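Local coordinates for protein pectate lyase (Paenibacillus sp. 0602, PDB 5GT5) that cleaves polygalacturonate and partly methylated pectins by endo-acting elimination, probably with calcium as cofactor, as a secreted lyase of the polysaccharide lyase 1 family, at residues Ile54-Leu60 with Ser110-Ala115; Tyr346-Asn351 with Pro388-Ala394; Thr10-Gln14 with Phe404-Tyr409; Tyr223-Val229 with Ala311-Tyr317. The protein carries 1 engineered substitution. Residues are numbered along the deposited sequence.

The four contacts sample the parallel beta-helix of this lyase and what is attached to it. Contacts 1 and 2 lie on opposite sides of the chain's centre, about 38 Å apart between centres; both have a larger share of buried residues and rely on backbone hydrogen bonds, contact 1 pairing two short parallel strands, contact 2 adding an irregular segment to strand 346-349. Contacts 3 and 4 involve no strand. Contact 3 joins two loops from near the chain ends through aromatic rings, and the other three are nested in the loop it closes. Contact 4, at the periphery, joins two helix ends mainly by apolar packing, with one tyrosine-to-carbonyl bond.

Contact 1: Ile54-Leu60 with Ser110-Ala115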
loop_
_atom_site.group_PDB
_atom_site.type_symbol
_atom_site.label_atom_id
_atom_site.label_comp_id
_atom_site.label_asym_id
_atom_site.label_seq_id
_atom_site.Cartn_x
_atom_site.Cartn_y
_atom_site.Cartn_z
ATOM N N ILE A 54 -8.948 -22.863 -7.280
ATOM C CA ILE A 54 -9.302 -24.053 -6.515
ATOM C C ILE A 54 -10.394 -24.780 -7.306
ATOM O O ILE A 54 -11.411 -24.186 -7.642
ATOM C CB ILE A 54 -9.860 -23.642 -5.139
ATOM C CG1 ILE A 54 -8.862 -22.719 -4.428
ATOM C CG2 ILE A 54 -10.249 -24.862 -4.287
ATOM C CD1 ILE A 54 -7.566 -23.388 -4.147
ATOM N N MET A 55 -10.176 -26.047 -7.635
ATOM C CA MET A 55 -11.036 -26.743 -8.589
ATOM C C MET A 55 -12.139 -27.559 -7.924
ATOM O O MET A 55 -13.129 -27.922 -8.578
ATOM C CB MET A 55 -10.177 -27.685 -9.465
ATOM C CG MET A 55 -9.031 -26.974 -10.220
ATOM S SD MET A 55 -9.616 -25.640 -11.247
ATOM C CE MET A 55 -10.477 -26.592 -12.525
ATOM N N ASN A 56 -11.950 -27.875 -6.654
ATOM C CA ASN A 56 -12.887 -28.727 -5.919
ATOM C C ASN A 56 -12.701 -28.478 -4.432
ATOM O O ASN A 56 -11.763 -27.776 -4.041
ATOM C CB ASN A 56 -12.661 -30.210 -6.272
ATOM C CG ASN A 56 -11.178 -30.600 -6.298
ATOM O OD1 ASN A 56 -10.622 -30.806 -7.372
ATOM N ND2 ASN A 56 -10.536 -30.703 -5.131
ATOM N N ASP A 57 -13.574 -29.030 -3.596
ATOM C CA ASP A 57 -13.371 -28.932 -2.158
ATOM C C ASP A 57 -11.995 -29.467 -1.775
ATOM O O ASP A 57 -11.513 -30.452 -2.363
ATOM C CB ASP A 57 -14.422 -29.728 -1.363
ATOM C CG ASP A 57 -15.846 -29.225 -1.547
ATOM O OD1 ASP A 57 -16.055 -28.136 -2.113
ATOM O OD2 ASP A 57 -16.786 -29.960 -1.124
ATOM N N LEU A 58 -11.381 -28.827 -0.787
ATOM C CA LEU A 58 -10.078 -29.254 -0.285
ATOM C C LEU A 58 -10.126 -29.605 1.186
ATOM O O LEU A 58 -10.615 -28.816 2.033
ATOM C CB LEU A 58 -9.009 -28.179 -0.515
ATOM C CG LEU A 58 -8.695 -27.797 -1.970
ATOM C CD1 LEU A 58 -7.676 -26.683 -1.981
ATOM C CD2 LEU A 58 -8.166 -29.022 -2.725
ATOM N N ASN A 59 -9.635 -30.797 1.511
ATOM C CA ASN A 59 -9.553 -31.275 2.889
ATOM C C ASN A 59 -8.113 -31.173 3.311
ATOM O O ASN A 59 -7.265 -31.987 2.909
ATOM C CB ASN A 59 -10.048 -32.720 2.923
ATOM C CG ASN A 59 -11.494 -32.799 2.573
ATOM O OD1 ASN A 59 -12.304 -32.159 3.220
ATOM N ND2 ASN A 59 -11.826 -33.514 1.503
ATOM N N LEU A 60 -7.815 -30.134 4.086
ATOM C CA LEU A 60 -6.442 -29.671 4.235
ATOM C C LEU A 60 -5.830 -29.907 5.623
ATOM O O LEU A 60 -4.834 -29.291 5.997
ATOM C CB LEU A 60 -6.358 -28.179 3.839
ATOM C CG LEU A 60 -6.803 -27.852 2.418
ATOM C CD1 LEU A 60 -6.756 -26.347 2.189
ATOM C CD2 LEU A 60 -5.915 -28.591 1.395
ATOM N N SER A 110 -16.114 -23.773 -4.020
ATOM C CA SER A 110 -15.430 -24.868 -3.346
ATOM C C SER A 110 -15.133 -24.532 -1.887
ATOM O O SER A 110 -14.954 -23.364 -1.517
ATOM C CB SER A 110 -14.106 -25.183 -4.047
ATOM O OG SER A 110 -14.343 -25.736 -5.355
ATOM N N LYS A 111 -15.060 -25.574 -1.071
ATOM C CA LYS A 111 -14.828 -25.468 0.373
ATOM C C LYS A 111 -13.371 -25.689 0.739
ATOM O O LYS A 111 -12.685 -26.550 0.154
ATOM C CB LYS A 111 -15.686 -26.484 1.137
ATOM C CG LYS A 111 -17.177 -26.256 0.996
ATOM C CD LYS A 111 -17.952 -27.350 1.711
ATOM C CE LYS A 111 -19.434 -27.213 1.433
ATOM N NZ LYS A 111 -20.226 -28.108 2.314
ATOM N N ILE A 112 -12.897 -24.914 1.702
ATOM C CA ILE A 112 -11.576 -25.055 2.310
ATOM C C ILE A 112 -11.807 -25.546 3.731
ATOM O O ILE A 112 -12.377 -24.804 4.545
ATOM C CB ILE A 112 -10.853 -23.693 2.379
ATOM C CG1 ILE A 112 -10.707 -23.079 0.971
ATOM C CG2 ILE A 112 -9.483 -23.809 3.059
ATOM C CD1 ILE A 112 -9.888 -23.910 0.042
ATOM N N LYS A 113 -11.398 -26.776 4.037
ATOM C CA LYS A 113 -11.700 -27.423 5.324
ATOM C C LYS A 113 -10.448 -27.807 6.084
ATOM O O LYS A 113 -9.453 -28.228 5.484
ATOM C CB LYS A 113 -12.557 -28.671 5.102
ATOM C CG LYS A 113 -13.942 -28.385 4.557
ATOM C CD LYS A 113 -14.823 -29.661 4.617
ATOM C CE LYS A 113 -14.687 -30.467 3.359
ATOM N NZ LYS A 113 -15.040 -31.932 3.552
ATOM N N HIS A 114 -10.501 -27.640 7.408
ATOM C CA HIS A 114 -9.479 -28.151 8.332
ATOM C C HIS A 114 -8.202 -27.376 8.261
ATOM O O HIS A 114 -7.139 -27.892 8.613
ATOM C CB HIS A 114 -9.226 -29.665 8.157
ATOM C CG HIS A 114 -10.496 -30.436 8.001
ATOM N ND1 HIS A 114 -10.608 -31.544 7.183
ATOM C CD2 HIS A 114 -11.733 -30.182 8.483
ATOM C CE1 HIS A 114 -11.865 -31.969 7.213
ATOM N NE2 HIS A 114 -12.563 -31.168 8.002
ATOM N N ALA A 115 -8.293 -26.121 7.826
ATOM C CA ALA A 115 -7.086 -25.276 7.744
ATOM C C ALA A 115 -7.345 -23.807 7.957
ATOM O O ALA A 115 -8.334 -23.258 7.468
ATOM C CB ALA A 115 -6.306 -25.476 6.435
HETATM O O HOH W 1 -16.526 -31.402 1.160
HETATM O O HOH W 2 -16.298 -27.861 -5.414
HETATM O O HOH W 3 -14.586 -33.611 0.560
#
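Two successive turns of the parallel beta-helix meet here, with Leu58 in register with Ile112 and Asn59 with Lys113. Ser110 packs its CB against Ile54 CG2 (3.9 Å). Lys111 N then donates to Asp57 OD1 (2.9 Å), so the carboxylate takes up a backbone NH, while Lys111 O accepts from Leu58 N (2.8 Å). On a shared sheet face Ile112 CD1 lies 4.1 Å from Leu58 CD1, and Ile112 CG2 3.8 Å from Leu60 CD1; aliphatic chains suit this buried side, which strand 30-33 and helix 36-43 help to line. Lys113 continues the ladder, its N bonding Leu58 O (3.0 Å) and its O accepting from Leu60 N (2.9 Å); on the partly exposed face Lys113 NZ makes weak hydrogen bonds to Asn59 OD1 (2.8 Å) and to water 1 (2.9 Å), which donates to Asp57 OD2 (2.7 Å). His114, at positive phi, turns the chain and bonds Glu134 and Glu64 through its ring nitrogens. Small Ala115 brings its CB within 3.7 Å of Leu60 CB.

Contact 2: Tyr346-Asn351 with Pro388-Ala394; sequences YPVRNN and PLAPVPA
The side chain of Asn350 makes a paired set of hydrogen bonds to one residue: ND2 donates to Ala394 O (3.0 Å, nearly linear) and OD1 accepts from Ala394 N (3.0 Å). The p rotamer (chi1 71°, chi2 -8°) presents both amide atoms, a task asparagine suits. Pro393 N has no hydrogen to offer Asn350 OD1, which takes the NH of Ala394 instead; the peptide before Pro393 is cis. Two backbone bonds, Val392 N to Val348 O (3.1 Å) and Asn350 N to Val392 O (2.9 Å), flank Arg349, whose CA lies 4.9 Å from Val392 CA and 3.0 Å from Val392 O in a CA-H...O contact. This single beta bridge joins segments running side by side in the same direction, Val348 CA 4.9 Å from Pro391 CA and Asn351 CA 6.0 Å from Ala394 CA, with Val348 (-138/107) and Val392 (-133/157) extended.

Val348, chi1 t, directs CG1 to Pro391 CB (4.0 Å) and has CG2 4.2 Å from Leu389 CB; Pro347 CG lies 3.8 Å from Leu389 CD2. Compact Ala394 lets its CB approach Asn351 CB to 3.6 Å. Arg349 hydrogen-bonds Gln352 through NE, its side chain about 9 Å from that of Arg276, probably catalytic as in a close relative.

Segment 388-394 lies along strand 346-349, which ends its parallel sheet within the chain and pairs on its other side with strand 324-329 of the beta-helix, while strand 363-367 packs against Val348, Asn350 and Pro391.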
loop_
_atom_site.group_PDB
_atom_site.type_symbol
_atom_site.label_atom_id
_atom_site.label_comp_id
_atom_site.label_asym_id
_atom_site.label_seq_id
_atom_site.Cartn_x
_atom_site.Cartn_y
_atom_site.Cartn_z
ATOM N N TYR A 346 -26.637 -5.267 22.309
ATOM C CA TYR A 346 -25.696 -4.161 22.480
ATOM C C TYR A 346 -25.038 -3.901 21.142
ATOM O O TYR A 346 -23.877 -4.240 20.928
ATOM C CB TYR A 346 -24.634 -4.483 23.544
ATOM C CG TYR A 346 -25.226 -4.813 24.900
ATOM C CD1 TYR A 346 -25.698 -3.803 25.720
ATOM C CD2 TYR A 346 -25.314 -6.127 25.346
ATOM C CE1 TYR A 346 -26.257 -4.102 26.968
ATOM C CE2 TYR A 346 -25.860 -6.434 26.589
ATOM C CZ TYR A 346 -26.320 -5.415 27.388
ATOM O OH TYR A 346 -26.853 -5.729 28.622
ATOM N N PRO A 347 -25.770 -3.295 20.207
ATOM C CA PRO A 347 -25.257 -3.184 18.833
ATOM C C PRO A 347 -24.085 -2.230 18.633
ATOM O O PRO A 347 -23.413 -2.335 17.603
ATOM C CB PRO A 347 -26.474 -2.669 18.051
ATOM C CG PRO A 347 -27.322 -1.946 19.117
ATOM C CD PRO A 347 -27.149 -2.780 20.358
ATOM N N VAL A 348 -23.880 -1.307 19.562
ATOM C CA VAL A 348 -22.937 -0.218 19.363
ATOM C C VAL A 348 -22.162 -0.037 20.661
ATOM O O VAL A 348 -22.701 0.478 21.649
ATOM C CB VAL A 348 -23.677 1.115 18.996
ATOM C CG1 VAL A 348 -22.649 2.217 18.673
ATOM C CG2 VAL A 348 -24.607 0.933 17.797
ATOM N N ARG A 349 -20.896 -0.438 20.677
ATOM C CA ARG A 349 -20.087 -0.355 21.899
ATOM C C ARG A 349 -18.836 0.449 21.648
ATOM O O ARG A 349 -18.263 0.424 20.547
ATOM C CB ARG A 349 -19.720 -1.752 22.416
ATOM C CG ARG A 349 -20.919 -2.542 22.890
ATOM C CD ARG A 349 -20.504 -3.896 23.431
ATOM N NE ARG A 349 -19.940 -3.752 24.751
ATOM C CZ ARG A 349 -20.665 -3.708 25.872
ATOM N NH1 ARG A 349 -21.986 -3.842 25.827
ATOM N NH2 ARG A 349 -20.065 -3.544 27.042
ATOM N N ASN A 350 -18.400 1.146 22.689
ATOM C CA ASN A 350 -17.287 2.078 22.579
ATOM C C ASN A 350 -16.143 1.867 23.568
ATOM O O ASN A 350 -15.213 2.647 23.570
ATOM C CB ASN A 350 -17.788 3.543 22.607
ATOM C CG ASN A 350 -18.286 3.979 23.987
ATOM O OD1 ASN A 350 -18.401 3.171 24.914
ATOM N ND2 ASN A 350 -18.582 5.263 24.117
ATOM N N ASN A 351 -16.208 0.835 24.405
ATOM C CA ASN A 351 -15.139 0.615 25.376
ATOM C C ASN A 351 -15.354 -0.718 26.049
ATOM O O ASN A 351 -16.363 -0.914 26.718
ATOM C CB ASN A 351 -15.137 1.747 26.435
ATOM C CG ASN A 351 -13.939 1.669 27.373
ATOM O OD1 ASN A 351 -13.574 0.581 27.827
ATOM N ND2 ASN A 351 -13.317 2.800 27.645
ATOM N N PRO A 388 -31.919 3.457 20.366
ATOM C CA PRO A 388 -31.400 2.160 20.825
ATOM C C PRO A 388 -30.048 1.828 20.188
ATOM O O PRO A 388 -29.431 0.833 20.563
ATOM C CB PRO A 388 -32.471 1.164 20.364
ATOM C CG PRO A 388 -33.038 1.781 19.108
ATOM C CD PRO A 388 -33.029 3.305 19.411
ATOM N N LEU A 389 -29.594 2.664 19.267
ATOM C CA LEU A 389 -28.259 2.502 18.678
ATOM C C LEU A 389 -27.202 3.401 19.355
ATOM O O LEU A 389 -26.088 3.543 18.852
ATOM C CB LEU A 389 -28.316 2.785 17.183
ATOM C CG LEU A 389 -29.228 1.838 16.420
ATOM C CD1 LEU A 389 -29.401 2.290 14.986
ATOM C CD2 LEU A 389 -28.643 0.429 16.470
ATOM N N ALA A 390 -27.535 4.010 20.502
ATOM C CA ALA A 390 -26.561 4.870 21.179
ATOM C C ALA A 390 -25.354 4.055 21.663
ATOM O O ALA A 390 -25.499 2.918 22.103
ATOM C CB ALA A 390 -27.215 5.563 22.367
ATOM N N PRO A 391 -24.158 4.636 21.578
ATOM C CA PRO A 391 -22.985 3.899 22.054
ATOM C C PRO A 391 -22.977 3.703 23.542
ATOM O O PRO A 391 -23.299 4.626 24.287
ATOM C CB PRO A 391 -21.804 4.807 21.662
ATOM C CG PRO A 391 -22.337 5.797 20.654
ATOM C CD PRO A 391 -23.808 5.941 20.987
ATOM N N VAL A 392 -22.575 2.519 23.973
ATOM C CA VAL A 392 -22.406 2.205 25.386
ATOM C C VAL A 392 -21.058 1.515 25.567
ATOM O O VAL A 392 -20.540 0.937 24.609
ATOM C CB VAL A 392 -23.526 1.289 25.924
ATOM C CG1 VAL A 392 -24.870 1.905 25.669
ATOM C CG2 VAL A 392 -23.457 -0.090 25.290
ATOM N N PRO A 393 -20.474 1.554 26.774
ATOM C CA PRO A 393 -20.946 2.131 28.035
ATOM C C PRO A 393 -20.155 3.352 28.497
ATOM O O PRO A 393 -20.475 3.927 29.558
ATOM C CB PRO A 393 -20.662 0.990 29.001
ATOM C CG PRO A 393 -19.325 0.495 28.536
ATOM C CD PRO A 393 -19.340 0.637 27.012
ATOM N N ALA A 394 -19.139 3.765 27.755
ATOM C CA ALA A 394 -18.273 4.850 28.219
ATOM C C ALA A 394 -18.760 6.197 27.725
ATOM O O ALA A 394 -19.538 6.287 26.753
ATOM C CB ALA A 394 -16.826 4.607 27.759
#

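Contact 3: Thr10-Gln14 with Phe404-Tyr409; sequences TGFSQ and FSILPY
Phe12 and Tyr409 set the geometry of this junction between two irregular loops. Phe12 (-67/-22) takes chi1 -73° (m) and chi2 -69°, swinging its ring to the other segment; Tyr409, extended at -147/156, takes chi1 55° (p) and chi2 80°. Their rings form a T-shaped pair, the edge of Tyr409 toward the face of Phe12, with centroids 5.0 Å apart, planes at 85° and Tyr409 CE2 3.8 Å from Phe12 CG. Gly11 (88/-157) lies over the face of Tyr409, its CA 3.3 Å from the ring centroid and 2° off the normal, a CH-pi contact. Positive phi is easiest for glycine. Gly11 and Tyr409 are the nearest backbones, CA to CA 5.9 Å.

Both loops lie against a parallel beta-helix, joining the region before its first strand to the one beyond its last. Tyr409 OH reaches the beta-helix strands at His286 and Thr264, and Phe12 N also bonds Thr264.

Farther out, Phe12 CZ meets Leu407 CD2 (3.6 Å; Leu407 -58/140, chi1 m, chi2 t) and, at its ring edge, Phe404 CZ (3.9 Å; Phe404 chi1 49°, chi2 80°). Phe12 CE1 touches Pro408 CG (Pro408 -80/21) at 3.9 Å. Gln14, whose N bonds Gly11 O (2.9 Å) to close a turn, has chi1 63° (p), chi2 t and chi3 -18°, long enough for NE2 to donate to Pro408 O (2.9 Å).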
loop_
_atom_site.group_PDB
_atom_site.type_symbol
_atom_site.label_atom_id
_atom_site.label_comp_id
_atom_site.label_asym_id
_atom_site.label_seq_id
_atom_site.Cartn_x
_atom_site.Cartn_y
_atom_site.Cartn_z
ATOM N N THR A 10 -14.930 -1.965 -3.918
ATOM C CA THR A 10 -14.993 -0.622 -3.330
ATOM C C THR A 10 -14.208 -0.602 -2.025
ATOM O O THR A 10 -13.725 -1.634 -1.541
ATOM C CB THR A 10 -16.428 -0.218 -3.008
ATOM O OG1 THR A 10 -16.892 -1.046 -1.931
ATOM C CG2 THR A 10 -17.351 -0.428 -4.195
ATOM N N GLY A 11 -14.064 0.583 -1.458
ATOM C CA GLY A 11 -13.614 0.708 -0.070
ATOM C C GLY A 11 -12.112 0.752 0.052
ATOM O O GLY A 11 -11.408 1.090 -0.922
ATOM N N PHE A 12 -11.575 0.394 1.215
ATOM C CA PHE A 12 -10.150 0.613 1.453
ATOM C C PHE A 12 -9.246 -0.248 0.585
ATOM O O PHE A 12 -8.088 0.112 0.366
ATOM C CB PHE A 12 -9.798 0.407 2.929
ATOM C CG PHE A 12 -10.291 1.520 3.844
ATOM C CD1 PHE A 12 -9.739 2.794 3.797
ATOM C CD2 PHE A 12 -11.315 1.286 4.765
ATOM C CE1 PHE A 12 -10.191 3.819 4.637
ATOM C CE2 PHE A 12 -11.763 2.298 5.620
ATOM C CZ PHE A 12 -11.194 3.562 5.577
ATOM N N SER A 13 -9.764 -1.375 0.071
ATOM C CA SER A 13 -8.981 -2.169 -0.868
ATOM C C SER A 13 -9.007 -1.643 -2.282
ATOM O O SER A 13 -8.510 -2.314 -3.185
ATOM C CB SER A 13 -9.415 -3.636 -0.852
ATOM O OG SER A 13 -8.558 -4.416 -1.708
ATOM N N GLN A 14 -9.549 -0.447 -2.504
ATOM C CA GLN A 14 -9.485 0.139 -3.846
ATOM C C GLN A 14 -8.038 0.127 -4.358
ATOM O O GLN A 14 -7.088 0.355 -3.598
ATOM C CB GLN A 14 -9.993 1.592 -3.822
ATOM C CG GLN A 14 -9.155 2.538 -2.959
ATOM C CD GLN A 14 -9.728 3.938 -2.941
ATOM O OE1 GLN A 14 -10.537 4.304 -3.806
ATOM N NE2 GLN A 14 -9.308 4.732 -1.967
ATOM N N PHE A 404 -8.029 11.447 8.310
ATOM C CA PHE A 404 -8.744 12.087 7.223
ATOM C C PHE A 404 -10.097 12.584 7.733
ATOM O O PHE A 404 -10.564 12.162 8.794
ATOM C CB PHE A 404 -8.895 11.170 5.992
ATOM C CG PHE A 404 -9.419 9.787 6.299
ATOM C CD1 PHE A 404 -10.773 9.567 6.495
ATOM C CD2 PHE A 404 -8.553 8.707 6.361
ATOM C CE1 PHE A 404 -11.251 8.281 6.762
ATOM C CE2 PHE A 404 -9.018 7.428 6.628
ATOM C CZ PHE A 404 -10.364 7.209 6.833
ATOM N N SER A 405 -10.692 13.513 6.992
ATOM C CA SER A 405 -11.979 14.110 7.310
ATOM C C SER A 405 -13.123 13.287 6.731
ATOM O O SER A 405 -14.118 13.033 7.406
ATOM C CB SER A 405 -12.022 15.562 6.790
ATOM O OG SER A 405 -11.097 16.368 7.505
ATOM N N ILE A 406 -12.979 12.897 5.469
ATOM C CA ILE A 406 -13.952 12.037 4.795
ATOM C C ILE A 406 -13.266 10.806 4.197
ATOM O O ILE A 406 -12.065 10.824 3.895
ATOM C CB ILE A 406 -14.745 12.793 3.691
ATOM C CG1 ILE A 406 -13.801 13.274 2.596
ATOM C CG2 ILE A 406 -15.504 13.979 4.274
ATOM C CD1 ILE A 406 -14.503 13.695 1.325
ATOM N N LEU A 407 -14.031 9.737 4.031
ATOM C CA LEU A 407 -13.459 8.494 3.531
ATOM C C LEU A 407 -12.805 8.730 2.178
ATOM O O LEU A 407 -13.341 9.485 1.347
ATOM C CB LEU A 407 -14.548 7.443 3.430
ATOM C CG LEU A 407 -15.026 6.876 4.763
ATOM C CD1 LEU A 407 -16.364 6.194 4.569
ATOM C CD2 LEU A 407 -13.965 5.912 5.343
ATOM N N PRO A 408 -11.635 8.102 1.955
ATOM C CA PRO A 408 -10.845 8.304 0.731
ATOM C C PRO A 408 -11.347 7.516 -0.477
ATOM O O PRO A 408 -10.603 7.309 -1.442
ATOM C CB PRO A 408 -9.452 7.811 1.131
ATOM C CG PRO A 408 -9.713 6.774 2.153
ATOM C CD PRO A 408 -10.896 7.286 2.939
ATOM N N TYR A 409 -12.608 7.107 -0.452
ATOM C CA TYR A 409 -13.178 6.383 -1.576
ATOM C C TYR A 409 -14.643 6.724 -1.730
ATOM O O TYR A 409 -15.289 7.165 -0.778
ATOM C CB TYR A 409 -12.996 4.882 -1.381
ATOM C CG TYR A 409 -13.534 4.301 -0.085
ATOM C CD1 TYR A 409 -14.906 4.014 0.075
ATOM C CD2 TYR A 409 -12.667 4.003 0.961
ATOM C CE1 TYR A 409 -15.399 3.456 1.266
ATOM C CE2 TYR A 409 -13.128 3.428 2.128
ATOM C CZ TYR A 409 -14.484 3.155 2.277
ATOM O OH TYR A 409 -14.923 2.573 3.439
#

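Contact 4: Tyr223-Val229 with Ala311-Tyr317; sequences YLRSSAV and AIASKGY
A tyrosine hydroxyl bonds a main-chain carbonyl in the last turn of another helix: Tyr223 OH donates to Ala311 O (2.8 Å), which also accepts from Ser314 OG (2.9 Å). Tyr223, in the last turn of helix 219-225, uses chi1 t and chi2 72° to reach helix 306-314. That helix ends in a Schellman motif at Gly316 (85/15), where a side chain would strike the preceding carbonyl; Tyr317 CE2 lies 3.5 Å from Tyr223 CD2, the rings oblique at 42°. Lys315 CB lies 4.2 Å from the Tyr223 ring centroid, an off-centre CH-pi contact. After the first helix Ser226 forms an ST turn, OG accepting from Ala228 N (3.1 Å). Val229, chi1 t, sets CG1 3.8 Å from Ile312 CG1, and Leu224 CD2 also lies 3.8 Å from Ile312 CG1. Val229 CA is 6.0 Å from Ala311 CA, as small alanine permits. With one direct hydrogen bond, these helix ends, outside the strands of the parallel beta-helix and far from the chain's centre, are joined mainly by apolar contact.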
loop_
_atom_site.group_PDB
_atom_site.type_symbol
_atom_site.label_atom_id
_atom_site.label_comp_id
_atom_site.label_asym_id
_atom_site.label_seq_id
_atom_site.Cartn_x
_atom_site.Cartn_y
_atom_site.Cartn_z
ATOM N N TYR A 223 -20.490 -31.056 33.384
ATOM C CA TYR A 223 -21.067 -30.149 34.355
ATOM C C TYR A 223 -22.334 -29.464 33.824
ATOM O O TYR A 223 -23.335 -29.348 34.523
ATOM C CB TYR A 223 -20.029 -29.110 34.754
ATOM C CG TYR A 223 -20.531 -28.152 35.783
ATOM C CD1 TYR A 223 -20.720 -28.551 37.098
ATOM C CD2 TYR A 223 -20.856 -26.837 35.441
ATOM C CE1 TYR A 223 -21.194 -27.651 38.049
ATOM C CE2 TYR A 223 -21.336 -25.930 36.387
ATOM C CZ TYR A 223 -21.530 -26.355 37.673
ATOM O OH TYR A 223 -22.018 -25.448 38.606
ATOM N N LEU A 224 -22.277 -28.982 32.585
ATOM C CA LEU A 224 -23.433 -28.329 31.984
ATOM C C LEU A 224 -24.649 -29.251 31.904
ATOM O O LEU A 224 -25.786 -28.797 32.075
ATOM C CB LEU A 224 -23.089 -27.811 30.596
ATOM C CG LEU A 224 -21.989 -26.756 30.541
ATOM C CD1 LEU A 224 -21.634 -26.519 29.065
ATOM C CD2 LEU A 224 -22.467 -25.457 31.238
ATOM N N ARG A 225 -24.416 -30.530 31.600
ATOM C CA ARG A 225 -25.494 -31.534 31.531
ATOM C C ARG A 225 -25.966 -32.013 32.899
ATOM O O ARG A 225 -27.039 -32.605 33.013
ATOM C CB ARG A 225 -25.002 -32.751 30.745
ATOM C CG ARG A 225 -24.737 -32.487 29.259
ATOM C CD ARG A 225 -26.014 -32.434 28.421
ATOM N NE ARG A 225 -26.580 -33.800 28.327
ATOM C CZ ARG A 225 -27.665 -34.200 29.001
ATOM N NH1 ARG A 225 -28.370 -33.356 29.761
ATOM N NH2 ARG A 225 -28.070 -35.467 28.891
ATOM N N SER A 226 -25.147 -31.771 33.921
ATOM C CA SER A 226 -25.415 -32.291 35.262
ATOM C C SER A 226 -26.530 -31.533 35.957
ATOM O O SER A 226 -27.000 -30.491 35.505
ATOM C CB SER A 226 -24.158 -32.194 36.137
ATOM O OG SER A 226 -24.010 -30.885 36.676
ATOM N N SER A 227 -26.985 -32.091 37.082
ATOM C CA SER A 227 -28.021 -31.449 37.865
ATOM C C SER A 227 -27.615 -30.111 38.470
ATOM O O SER A 227 -28.467 -29.404 38.993
ATOM C CB SER A 227 -28.461 -32.397 38.995
ATOM O OG SER A 227 -27.395 -32.618 39.902
ATOM N N ALA A 228 -26.333 -29.737 38.393
ATOM C CA ALA A 228 -25.948 -28.405 38.845
ATOM C C ALA A 228 -26.463 -27.322 37.897
ATOM O O ALA A 228 -26.664 -26.166 38.300
ATOM C CB ALA A 228 -24.420 -28.308 38.971
ATOM N N VAL A 229 -26.636 -27.692 36.624
ATOM C CA VAL A 229 -27.040 -26.736 35.612
ATOM C C VAL A 229 -28.312 -27.155 34.886
ATOM O O VAL A 229 -29.226 -26.348 34.753
ATOM C CB VAL A 229 -25.898 -26.481 34.590
ATOM C CG1 VAL A 229 -26.309 -25.467 33.524
ATOM C CG2 VAL A 229 -24.659 -26.002 35.310
ATOM N N ALA A 311 -25.129 -20.780 38.030
ATOM C CA ALA A 311 -24.461 -22.049 38.266
ATOM C C ALA A 311 -23.277 -22.278 37.296
ATOM O O ALA A 311 -22.226 -22.785 37.700
ATOM C CB ALA A 311 -25.454 -23.186 38.192
ATOM N N ILE A 312 -23.424 -21.850 36.039
ATOM C CA ILE A 312 -22.332 -21.976 35.064
ATOM C C ILE A 312 -21.122 -21.122 35.477
ATOM O O ILE A 312 -19.995 -21.625 35.566
ATOM C CB ILE A 312 -22.840 -21.564 33.681
ATOM C CG1 ILE A 312 -23.884 -22.581 33.187
ATOM C CG2 ILE A 312 -21.689 -21.422 32.677
ATOM C CD1 ILE A 312 -24.630 -22.128 31.913
ATOM N N ALA A 313 -21.398 -19.868 35.800
ATOM C CA ALA A 313 -20.339 -18.934 36.157
ATOM C C ALA A 313 -19.707 -19.285 37.496
ATOM O O ALA A 313 -18.517 -19.063 37.700
ATOM C CB ALA A 313 -20.857 -17.524 36.156
ATOM N N SER A 314 -20.473 -19.873 38.401
ATOM C CA SER A 314 -19.934 -20.161 39.741
ATOM C C SER A 314 -18.800 -21.181 39.695
ATOM O O SER A 314 -17.963 -21.266 40.600
ATOM C CB SER A 314 -21.034 -20.707 40.648
ATOM O OG SER A 314 -21.302 -22.067 40.336
ATOM N N LYS A 315 -18.778 -21.996 38.649
ATOM C CA LYS A 315 -17.710 -22.972 38.499
ATOM C C LYS A 315 -16.575 -22.482 37.592
ATOM O O LYS A 315 -15.631 -23.231 37.279
ATOM C CB LYS A 315 -18.259 -24.315 37.997
ATOM C CG LYS A 315 -18.852 -25.155 39.079
ATOM C CD LYS A 315 -17.813 -25.638 40.075
ATOM C CE LYS A 315 -18.465 -26.569 41.102
ATOM N NZ LYS A 315 -17.466 -27.489 41.699
ATOM N N GLY A 316 -16.665 -21.228 37.155
ATOM C CA GLY A 316 -15.627 -20.633 36.338
ATOM C C GLY A 316 -15.739 -20.913 34.856
ATOM O O GLY A 316 -14.785 -20.691 34.109
ATOM N N TYR A 317 -16.896 -21.389 34.422
ATOM C CA TYR A 317 -17.100 -21.673 32.995
ATOM C C TYR A 317 -17.726 -20.484 32.287
ATOM O O TYR A 317 -18.534 -19.752 32.865
ATOM C CB TYR A 317 -18.000 -22.879 32.819
ATOM C CG TYR A 317 -17.399 -24.164 33.307
ATOM C CD1 TYR A 317 -16.178 -24.616 32.807
ATOM C CD2 TYR A 317 -18.056 -24.961 34.256
ATOM C CE1 TYR A 317 -15.611 -25.811 33.249
ATOM C CE2 TYR A 317 -17.496 -26.154 34.703
ATOM C CZ TYR A 317 -16.286 -26.586 34.188
ATOM O OH TYR A 317 -15.714 -27.772 34.599
#